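Local coordinates for tartrate dehydrogenase/decarboxylase (Pseudomonas putida, PDB 3FLK), which oxidises (+)-tartrate to oxaloglycolate using NAD+, converts meso-tartrate to D-glycerate and oxidatively decarboxylates D-malate to pyruvate, at residues A[180-185]-A[237-242]; A[101-106]-A[267-272]. The protein carries 1 engineered substitution. All coordinates share one frame; numbering follows the deposited sequence.

Both contacts reach the same mixed sheet, and their centres lie about 19 Å apart. Contact 2 is the core one. It pairs antiparallel strands 105-111 and 266-270 in the middle of the sheet, near the bound oxalate. Backbone bonds, buried amide side chains and a proline carry it. Contact 1 is only partly buried and lies farther from the centre of the chain. It joins the loop after helix 165-181 to the start of strand 240-243. Its chemistry is ionic, with arginines around one buried aspartate, waters and sulfate. Helix 165-181 serves both places, since its side chains also pack on Val105 and Leu270 of contact 2.

Contact 1 of 2, residues A[180-185]-A[237-242]; sequences EKRERK and RFDVVV. With SO4 (sulfate ion), chain M; SO4 (sulfate ion), chain K.
Asp239 sets its CG anti to its backbone N (chi1 -166°), and Arg182 bends at chi3 (73°), which places NE against that carboxylate. The two side chains meet tip to tip. Arg182 grips side-on with two nitrogens. Its NE binds OD2 of Asp239 at 2.7 Å, and its NH2 binds OD1 of Asp239 at 3.0 Å. Both acceptors lie close to the guanidinium plane. The nitrogens, however, come from above the carboxylate plane, and the two flat groups are turned 44° apart. The pair of hydrogen bonds fixes the rotation of the guanidinium. CG2 of Val240 packs on CD of Arg182 at 3.7 Å. A sulfate ion, probably from the crystallisation liquor, sets its O1 over the centre of one guanidinium face of Arg182. The same sulfate accepts a bond from the backbone N of Glu183.

The loop after helix 165-181 leads into strand 186-191, which runs parallel to strand 240-243 beside it in the mixed sheet of the isocitrate/isopropylmalate dehydrogenase family. The salt bridge therefore ties this helix-to-strand connection to the residue just before the neighbouring strand. Val240 also packs on Ala175 and Ala179 of the helix.

Arg184 crosses Asp239 obliquely, its CD 3.8 Å from OD1 of Asp239. Its NH1 lies 3.0 Å from O of Phe238, and its NH2 bonds to O of Glu236. A water bridges N of Arg184, OD1 of Asp239 and the sulfate. CB of Arg237 points away from the loop, and its NE binds O3 of a second sulfate almost straight, at 2.8 Å.

Contact 2 of 2, residues A[101-106]-A[267-272]; sequences FDQYVN and SANLNP
CG of Gln103 lies anti to its carbonyl carbon (chi1 -62°), which brings CG 3.5 Å from O of Asn269. CB and CD of Gln103 pack against the same oxygen, and OE1 meets CB of Asn269. NE2 of Gln103 bonds to O of Pro277, while its buried OE1 has no partner. An alanine here would probably open a gap beside Asn269 and leave the Pro277 carbonyl without its mate. Packing is also tight at Pro272. Its CD touches CE2 of Tyr104 at 3.5 Å, and its CG meets CG2 of Val105. ND2 of Asn271 bonds to O of Asp102 at 2.9 Å.

Tyr104 and Val105 both face Leu270, a classic beta bulge. Val105 and Leu270 form an antiparallel hydrogen-bonded pair, one bond short and one weak. Asp102 closes helix 94-100 in a Schellman motif.

Asn106 and Asn269 lie side by side without a direct hydrogen bond. Asn136 bonds to ND2 of Asn106 and OD1 of Asn269. A water meets both ND2 atoms and OG of Ser267, which also bonds to O of Glu281.

The solvent side is looser. A water accepts from ND2 of Asn271 but holds OD2 of Asp102, partnered by Arg170, only weakly at 3.5 Å.

Contact 1 of 2, residues A[180-185]-A[237-242]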
ATOM      1  N   GLU A 180       6.126 -21.248  12.584  1.00 19.51           N
ATOM      2  CA  GLU A 180       6.726 -22.472  13.123  1.00 20.80           C
ATOM      3  C   GLU A 180       5.853 -23.705  12.845  1.00 21.28           C
ATOM      4  O   GLU A 180       6.370 -24.780  12.534  1.00 21.45           O
ATOM      5  CB  GLU A 180       6.993 -22.311  14.627  1.00 20.78           C
ATOM      6  CG  GLU A 180       7.669 -23.508  15.316  1.00 22.16           C
ATOM      7  CD  GLU A 180       9.111 -23.723  14.880  1.00 23.39           C
ATOM      8  OE1 GLU A 180       9.851 -22.728  14.738  1.00 24.14           O
ATOM      9  OE2 GLU A 180       9.511 -24.896  14.693  1.00 24.11           O
ATOM     10  N   LYS A 181       4.535 -23.531  12.943  1.00 22.05           N
ATOM     11  CA  LYS A 181       3.569 -24.606  12.700  1.00 22.86           C
ATOM     12  C   LYS A 181       3.407 -24.942  11.217  1.00 23.21           C
ATOM     13  O   LYS A 181       2.953 -26.036  10.868  1.00 23.46           O
ATOM     14  CB  LYS A 181       2.198 -24.232  13.262  1.00 22.99           C
ATOM     15  CG  LYS A 181       2.094 -24.185  14.771  1.00 24.15           C
ATOM     16  CD  LYS A 181       0.636 -24.323  15.190  1.00 26.23           C
ATOM     17  CE  LYS A 181       0.379 -23.773  16.580  1.00 27.29           C
ATOM     18  NZ  LYS A 181       0.175 -22.294  16.559  1.00 28.71           N
ATOM     19  N   ARG A 182       3.761 -23.996  10.352  1.00 23.40           N
ATOM     20  CA  ARG A 182       3.558 -24.147   8.911  1.00 23.78           C
ATOM     21  C   ARG A 182       4.731 -24.849   8.231  1.00 23.92           C
ATOM     22  O   ARG A 182       5.818 -24.944   8.803  1.00 24.10           O
ATOM     23  CB  ARG A 182       3.261 -22.789   8.265  1.00 23.62           C
ATOM     24  CG  ARG A 182       1.877 -22.246   8.622  1.00 23.83           C
ATOM     25  CD  ARG A 182       1.681 -20.799   8.180  1.00 23.98           C
ATOM     26  NE  ARG A 182       1.521 -20.664   6.731  1.00 24.32           N
ATOM     27  CZ  ARG A 182       0.357 -20.723   6.086  1.00 24.75           C
ATOM     28  NH1 ARG A 182      -0.777 -20.923   6.750  1.00 24.37           N
ATOM     29  NH2 ARG A 182       0.327 -20.583   4.767  1.00 24.31           N
ATOM     30  N   GLU A 183       4.497 -25.343   7.016  1.00 24.05           N
ATOM     31  CA  GLU A 183       5.492 -26.122   6.273  1.00 24.29           C
ATOM     32  C   GLU A 183       6.704 -25.300   5.820  1.00 23.85           C
ATOM     33  O   GLU A 183       7.832 -25.799   5.830  1.00 23.74           O
ATOM     34  CB  GLU A 183       4.837 -26.812   5.069  1.00 24.74           C
ATOM     35  CG  GLU A 183       5.547 -28.086   4.589  1.00 26.67           C
ATOM     36  CD  GLU A 183       5.257 -29.311   5.457  1.00 29.34           C
ATOM     37  OE1 GLU A 183       4.141 -29.412   6.018  1.00 30.55           O
ATOM     38  OE2 GLU A 183       6.147 -30.185   5.569  1.00 30.48           O
ATOM     39  N   ARG A 184       6.476 -24.046   5.431  1.00 23.17           N
ATOM     40  CA  ARG A 184       7.555 -23.210   4.891  1.00 22.68           C
ATOM     41  C   ARG A 184       8.404 -22.504   5.958  1.00 22.03           C
ATOM     42  O   ARG A 184       9.551 -22.138   5.694  1.00 22.11           O
ATOM     43  CB  ARG A 184       7.021 -22.219   3.851  1.00 22.78           C
ATOM     44  CG  ARG A 184       6.584 -22.887   2.554  1.00 23.67           C
ATOM     45  CD  ARG A 184       5.960 -21.896   1.587  1.00 25.44           C
ATOM     46  NE  ARG A 184       6.970 -21.174   0.814  1.00 26.98           N
ATOM     47  CZ  ARG A 184       6.722 -20.105   0.060  1.00 27.16           C
ATOM     48  NH1 ARG A 184       5.493 -19.612  -0.031  1.00 26.75           N
ATOM     49  NH2 ARG A 184       7.713 -19.522  -0.603  1.00 27.60           N
ATOM     50  N   LYS A 185       7.837 -22.328   7.152  1.00 21.28           N
ATOM     51  CA  LYS A 185       8.514 -21.676   8.285  1.00 20.54           C
ATOM     52  C   LYS A 185       9.206 -20.375   7.869  1.00 19.91           C
ATOM     53  O   LYS A 185      10.429 -20.238   7.978  1.00 19.74           O
ATOM     54  CB  LYS A 185       9.491 -22.642   8.977  1.00 20.69           C
ATOM     55  CG  LYS A 185       8.852 -23.965   9.380  1.00 21.09           C
ATOM     56  CD  LYS A 185       9.687 -24.737  10.386  1.00 21.86           C
ATOM     57  CE  LYS A 185       9.236 -26.194  10.469  1.00 22.02           C
ATOM     58  NZ  LYS A 185       7.774 -26.342  10.737  1.00 22.49           N
ATOM     59  N   ARG A 237       6.745 -16.052  -2.977  1.00 16.99           N
ATOM     60  CA  ARG A 237       7.758 -15.916  -1.932  1.00 17.09           C
ATOM     61  C   ARG A 237       7.183 -15.828  -0.518  1.00 16.85           C
ATOM     62  O   ARG A 237       7.913 -15.991   0.462  1.00 16.88           O
ATOM     63  CB  ARG A 237       8.632 -14.685  -2.200  1.00 17.19           C
ATOM     64  CG  ARG A 237       9.523 -14.782  -3.436  1.00 18.13           C
ATOM     65  CD  ARG A 237      10.783 -15.601  -3.168  1.00 20.16           C
ATOM     66  NE  ARG A 237      11.722 -15.526  -4.287  1.00 20.84           N
ATOM     67  CZ  ARG A 237      11.800 -16.416  -5.272  1.00 21.08           C
ATOM     68  NH1 ARG A 237      10.995 -17.472  -5.291  1.00 21.54           N
ATOM     69  NH2 ARG A 237      12.688 -16.249  -6.241  1.00 20.97           N
ATOM     70  N   PHE A 238       5.883 -15.571  -0.408  1.00 16.48           N
ATOM     71  CA  PHE A 238       5.285 -15.264   0.890  1.00 16.26           C
ATOM     72  C   PHE A 238       4.539 -16.435   1.514  1.00 16.31           C
ATOM     73  O   PHE A 238       3.907 -17.229   0.812  1.00 16.30           O
ATOM     74  CB  PHE A 238       4.387 -14.024   0.783  1.00 16.14           C
ATOM     75  CG  PHE A 238       5.088 -12.835   0.194  1.00 15.68           C
ATOM     76  CD1 PHE A 238       6.031 -12.129   0.939  1.00 15.19           C
ATOM     77  CD2 PHE A 238       4.835 -12.441  -1.115  1.00 15.41           C
ATOM     78  CE1 PHE A 238       6.700 -11.043   0.393  1.00 15.02           C
ATOM     79  CE2 PHE A 238       5.497 -11.351  -1.673  1.00 15.28           C
ATOM     80  CZ  PHE A 238       6.432 -10.652  -0.915  1.00 15.89           C
ATOM     81  N   ASP A 239       4.637 -16.535   2.838  1.00 16.23           N
ATOM     82  CA  ASP A 239       3.864 -17.508   3.606  1.00 16.20           C
ATOM     83  C   ASP A 239       3.157 -16.844   4.783  1.00 15.72           C
ATOM     84  O   ASP A 239       1.929 -16.862   4.861  1.00 15.92           O
ATOM     85  CB  ASP A 239       4.743 -18.661   4.094  1.00 16.60           C
ATOM     86  CG  ASP A 239       3.922 -19.842   4.586  1.00 18.20           C
ATOM     87  OD1 ASP A 239       3.182 -20.438   3.772  1.00 20.44           O
ATOM     88  OD2 ASP A 239       4.005 -20.169   5.786  1.00 20.09           O
ATOM     89  N   VAL A 240       3.934 -16.283   5.708  1.00 14.91           N
ATOM     90  CA  VAL A 240       3.379 -15.485   6.803  1.00 14.33           C
ATOM     91  C   VAL A 240       3.889 -14.055   6.655  1.00 13.94           C
ATOM     92  O   VAL A 240       5.100 -13.824   6.608  1.00 13.74           O
ATOM     93  CB  VAL A 240       3.756 -16.051   8.198  1.00 14.30           C
ATOM     94  CG1 VAL A 240       3.257 -15.140   9.317  1.00 13.94           C
ATOM     95  CG2 VAL A 240       3.198 -17.457   8.380  1.00 14.54           C
ATOM     96  N   VAL A 241       2.960 -13.108   6.553  1.00 13.39           N
ATOM     97  CA  VAL A 241       3.303 -11.690   6.452  1.00 12.76           C
ATOM     98  C   VAL A 241       2.778 -10.960   7.685  1.00 12.59           C
ATOM     99  O   VAL A 241       1.568 -10.903   7.918  1.00 12.60           O
ATOM    100  CB  VAL A 241       2.758 -11.042   5.148  1.00 12.99           C
ATOM    101  CG1 VAL A 241       3.227  -9.594   5.022  1.00 12.74           C
ATOM    102  CG2 VAL A 241       3.195 -11.840   3.921  1.00 12.42           C
ATOM    103  N   VAL A 242       3.697 -10.421   8.482  1.00 11.99           N
ATOM    104  CA  VAL A 242       3.339  -9.698   9.698  1.00 11.59           C
ATOM    105  C   VAL A 242       3.489  -8.190   9.472  1.00 11.65           C
ATOM    106  O   VAL A 242       4.465  -7.734   8.868  1.00 11.49           O
ATOM    107  CB  VAL A 242       4.135 -10.210  10.945  1.00 11.57           C
ATOM    108  CG1 VAL A 242       5.642  -9.953  10.809  1.00 10.86           C
ATOM    109  CG2 VAL A 242       3.579  -9.619  12.245  1.00 11.49           C
TER
HETATM  110  S   SO4 M 409       0.865 -25.220   5.968  1.00 66.17           S
HETATM  111  O1  SO4 M 409       1.535 -24.031   5.451  1.00 66.09           O
HETATM  112  O2  SO4 M 409      -0.196 -24.817   6.887  1.00 66.06           O
HETATM  113  O3  SO4 M 409       0.293 -25.975   4.856  1.00 66.25           O
HETATM  114  O4  SO4 M 409       1.827 -26.060   6.674  1.00 66.16           O
HETATM  115  S   SO4 K 407      14.675 -13.089  -5.126  1.00 73.93           S
HETATM  116  O1  SO4 K 407      14.581 -13.385  -6.553  1.00 73.80           O
HETATM  117  O2  SO4 K 407      15.076 -11.697  -4.944  1.00 73.97           O
HETATM  118  O3  SO4 K 407      13.378 -13.306  -4.490  1.00 73.86           O
HETATM  119  O4  SO4 K 407      15.668 -13.966  -4.512  1.00 73.97           O
HETATM  120  O   HOH W   1       3.764 -23.127   4.398  1.00 29.74           O
HETATM  121  O   HOH W   2       2.984 -20.428   0.958  1.00 31.69           O

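Contact 2 of 2, residues A[101-106]-A[267-272]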
ATOM      1  N   PHE A 101     -12.170  -5.444  23.371  1.00 17.92           N
ATOM      2  CA  PHE A 101     -12.111  -6.894  23.542  1.00 17.87           C
ATOM      3  C   PHE A 101     -10.708  -7.434  23.268  1.00 17.65           C
ATOM      4  O   PHE A 101     -10.509  -8.647  23.163  1.00 17.59           O
ATOM      5  CB  PHE A 101     -13.158  -7.609  22.674  1.00 18.01           C
ATOM      6  CG  PHE A 101     -14.576  -7.432  23.156  1.00 18.54           C
ATOM      7  CD1 PHE A 101     -14.843  -7.077  24.479  1.00 18.95           C
ATOM      8  CD2 PHE A 101     -15.645  -7.641  22.293  1.00 19.15           C
ATOM      9  CE1 PHE A 101     -16.151  -6.912  24.929  1.00 19.32           C
ATOM     10  CE2 PHE A 101     -16.961  -7.483  22.735  1.00 19.87           C
ATOM     11  CZ  PHE A 101     -17.211  -7.118  24.056  1.00 19.24           C
ATOM     12  N   ASP A 102      -9.747  -6.516  23.161  1.00 17.39           N
ATOM     13  CA  ASP A 102      -8.327  -6.834  22.963  1.00 17.17           C
ATOM     14  C   ASP A 102      -8.098  -7.929  21.913  1.00 16.64           C
ATOM     15  O   ASP A 102      -7.391  -8.917  22.155  1.00 16.16           O
ATOM     16  CB  ASP A 102      -7.655  -7.189  24.295  1.00 17.57           C
ATOM     17  CG  ASP A 102      -6.172  -6.850  24.311  1.00 18.89           C
ATOM     18  OD1 ASP A 102      -5.776  -5.815  23.725  1.00 20.10           O
ATOM     19  OD2 ASP A 102      -5.401  -7.619  24.919  1.00 21.14           O
ATOM     20  N   GLN A 103      -8.710  -7.733  20.749  1.00 15.88           N
ATOM     21  CA  GLN A 103      -8.593  -8.658  19.631  1.00 15.31           C
ATOM     22  C   GLN A 103      -7.354  -8.294  18.815  1.00 15.11           C
ATOM     23  O   GLN A 103      -7.462  -7.866  17.666  1.00 15.08           O
ATOM     24  CB  GLN A 103      -9.866  -8.609  18.771  1.00 15.21           C
ATOM     25  CG  GLN A 103     -11.132  -9.040  19.517  1.00 14.64           C
ATOM     26  CD  GLN A 103     -12.431  -8.678  18.799  1.00 14.91           C
ATOM     27  OE1 GLN A 103     -12.439  -7.933  17.816  1.00 14.59           O
ATOM     28  NE2 GLN A 103     -13.543  -9.202  19.307  1.00 14.30           N
ATOM     29  N   TYR A 104      -6.176  -8.472  19.414  1.00 14.84           N
ATOM     30  CA  TYR A 104      -4.939  -7.903  18.860  1.00 14.62           C
ATOM     31  C   TYR A 104      -4.406  -8.574  17.590  1.00 14.40           C
ATOM     32  O   TYR A 104      -3.620  -7.972  16.855  1.00 14.39           O
ATOM     33  CB  TYR A 104      -3.848  -7.766  19.935  1.00 14.84           C
ATOM     34  CG  TYR A 104      -3.343  -9.065  20.529  1.00 14.81           C
ATOM     35  CD1 TYR A 104      -2.282  -9.752  19.944  1.00 15.18           C
ATOM     36  CD2 TYR A 104      -3.904  -9.588  21.693  1.00 14.93           C
ATOM     37  CE1 TYR A 104      -1.805 -10.941  20.489  1.00 15.20           C
ATOM     38  CE2 TYR A 104      -3.429 -10.778  22.251  1.00 15.00           C
ATOM     39  CZ  TYR A 104      -2.382 -11.445  21.638  1.00 15.03           C
ATOM     40  OH  TYR A 104      -1.902 -12.621  22.170  1.00 16.42           O
ATOM     41  N   VAL A 105      -4.826  -9.811  17.338  1.00 14.15           N
ATOM     42  CA  VAL A 105      -4.411 -10.528  16.134  1.00 14.14           C
ATOM     43  C   VAL A 105      -5.516 -10.492  15.082  1.00 13.95           C
ATOM     44  O   VAL A 105      -6.612 -11.007  15.306  1.00 14.03           O
ATOM     45  CB  VAL A 105      -4.047 -12.011  16.407  1.00 14.29           C
ATOM     46  CG1 VAL A 105      -3.286 -12.578  15.228  1.00 14.48           C
ATOM     47  CG2 VAL A 105      -3.219 -12.157  17.662  1.00 14.41           C
ATOM     48  N   ASN A 106      -5.214  -9.887  13.939  1.00 13.57           N
ATOM     49  CA  ASN A 106      -6.128  -9.894  12.800  1.00 13.49           C
ATOM     50  C   ASN A 106      -5.566 -10.802  11.709  1.00 13.23           C
ATOM     51  O   ASN A 106      -4.633 -10.428  10.998  1.00 13.21           O
ATOM     52  CB  ASN A 106      -6.366  -8.472  12.278  1.00 13.29           C
ATOM     53  CG  ASN A 106      -7.625  -8.356  11.423  1.00 13.55           C
ATOM     54  OD1 ASN A 106      -8.111  -9.337  10.865  1.00 13.69           O
ATOM     55  ND2 ASN A 106      -8.159  -7.147  11.329  1.00 14.22           N
ATOM     56  N   SER A 267     -11.620 -12.570   7.564  1.00 14.18           N
ATOM     57  CA  SER A 267     -10.756 -12.097   8.640  1.00 15.10           C
ATOM     58  C   SER A 267     -11.210 -12.569  10.016  1.00 15.20           C
ATOM     59  O   SER A 267     -12.409 -12.589  10.325  1.00 15.75           O
ATOM     60  CB  SER A 267     -10.615 -10.576   8.612  1.00 15.21           C
ATOM     61  OG  SER A 267     -11.708  -9.943   9.236  1.00 17.21           O
ATOM     62  N   ALA A 268     -10.233 -12.961  10.826  1.00 14.83           N
ATOM     63  CA  ALA A 268     -10.464 -13.359  12.203  1.00 14.55           C
ATOM     64  C   ALA A 268      -9.798 -12.343  13.130  1.00 14.47           C
ATOM     65  O   ALA A 268      -8.574 -12.198  13.116  1.00 14.30           O
ATOM     66  CB  ALA A 268      -9.907 -14.755  12.443  1.00 14.55           C
ATOM     67  N   ASN A 269     -10.614 -11.629  13.903  1.00 14.27           N
ATOM     68  CA  ASN A 269     -10.128 -10.688  14.910  1.00 14.57           C
ATOM     69  C   ASN A 269     -10.075 -11.407  16.250  1.00 14.67           C
ATOM     70  O   ASN A 269     -11.069 -11.470  16.977  1.00 14.49           O
ATOM     71  CB  ASN A 269     -11.031  -9.453  15.005  1.00 14.48           C
ATOM     72  CG  ASN A 269     -11.068  -8.643  13.720  1.00 14.90           C
ATOM     73  OD1 ASN A 269     -10.542  -7.535  13.663  1.00 15.39           O
ATOM     74  ND2 ASN A 269     -11.704  -9.188  12.687  1.00 15.03           N
ATOM     75  N   LEU A 270      -8.906 -11.955  16.562  1.00 15.04           N
ATOM     76  CA  LEU A 270      -8.763 -12.892  17.666  1.00 15.58           C
ATOM     77  C   LEU A 270      -8.230 -12.269  18.945  1.00 16.20           C
ATOM     78  O   LEU A 270      -7.259 -11.505  18.930  1.00 15.90           O
ATOM     79  CB  LEU A 270      -7.855 -14.063  17.269  1.00 15.40           C
ATOM     80  CG  LEU A 270      -8.216 -14.952  16.074  1.00 15.25           C
ATOM     81  CD1 LEU A 270      -7.190 -16.062  15.943  1.00 15.55           C
ATOM     82  CD2 LEU A 270      -9.626 -15.535  16.192  1.00 14.92           C
ATOM     83  N   ASN A 271      -8.893 -12.609  20.046  1.00 16.95           N
ATOM     84  CA  ASN A 271      -8.330 -12.484  21.380  1.00 17.98           C
ATOM     85  C   ASN A 271      -7.888 -13.897  21.787  1.00 18.48           C
ATOM     86  O   ASN A 271      -8.692 -14.665  22.317  1.00 18.48           O
ATOM     87  CB  ASN A 271      -9.371 -11.914  22.349  1.00 17.94           C
ATOM     88  CG  ASN A 271      -8.867 -11.840  23.787  1.00 18.84           C
ATOM     89  OD1 ASN A 271      -9.400 -12.504  24.675  1.00 19.90           O
ATOM     90  ND2 ASN A 271      -7.838 -11.033  24.019  1.00 18.82           N
ATOM     91  N   PRO A 272      -6.615 -14.252  21.512  1.00 19.15           N
ATOM     92  CA  PRO A 272      -6.118 -15.631  21.639  1.00 19.64           C
ATOM     93  C   PRO A 272      -6.224 -16.212  23.050  1.00 20.27           C
ATOM     94  O   PRO A 272      -6.381 -17.425  23.205  1.00 20.24           O
ATOM     95  CB  PRO A 272      -4.646 -15.518  21.224  1.00 19.74           C
ATOM     96  CG  PRO A 272      -4.561 -14.257  20.443  1.00 19.43           C
ATOM     97  CD  PRO A 272      -5.549 -13.338  21.069  1.00 19.19           C
TER
HETATM   98  O   HOH W   3      -6.859 -10.186  26.710  1.00 34.58           O
HETATM   99  O   HOH W   4     -11.079  -7.675  10.035  1.00 29.35           O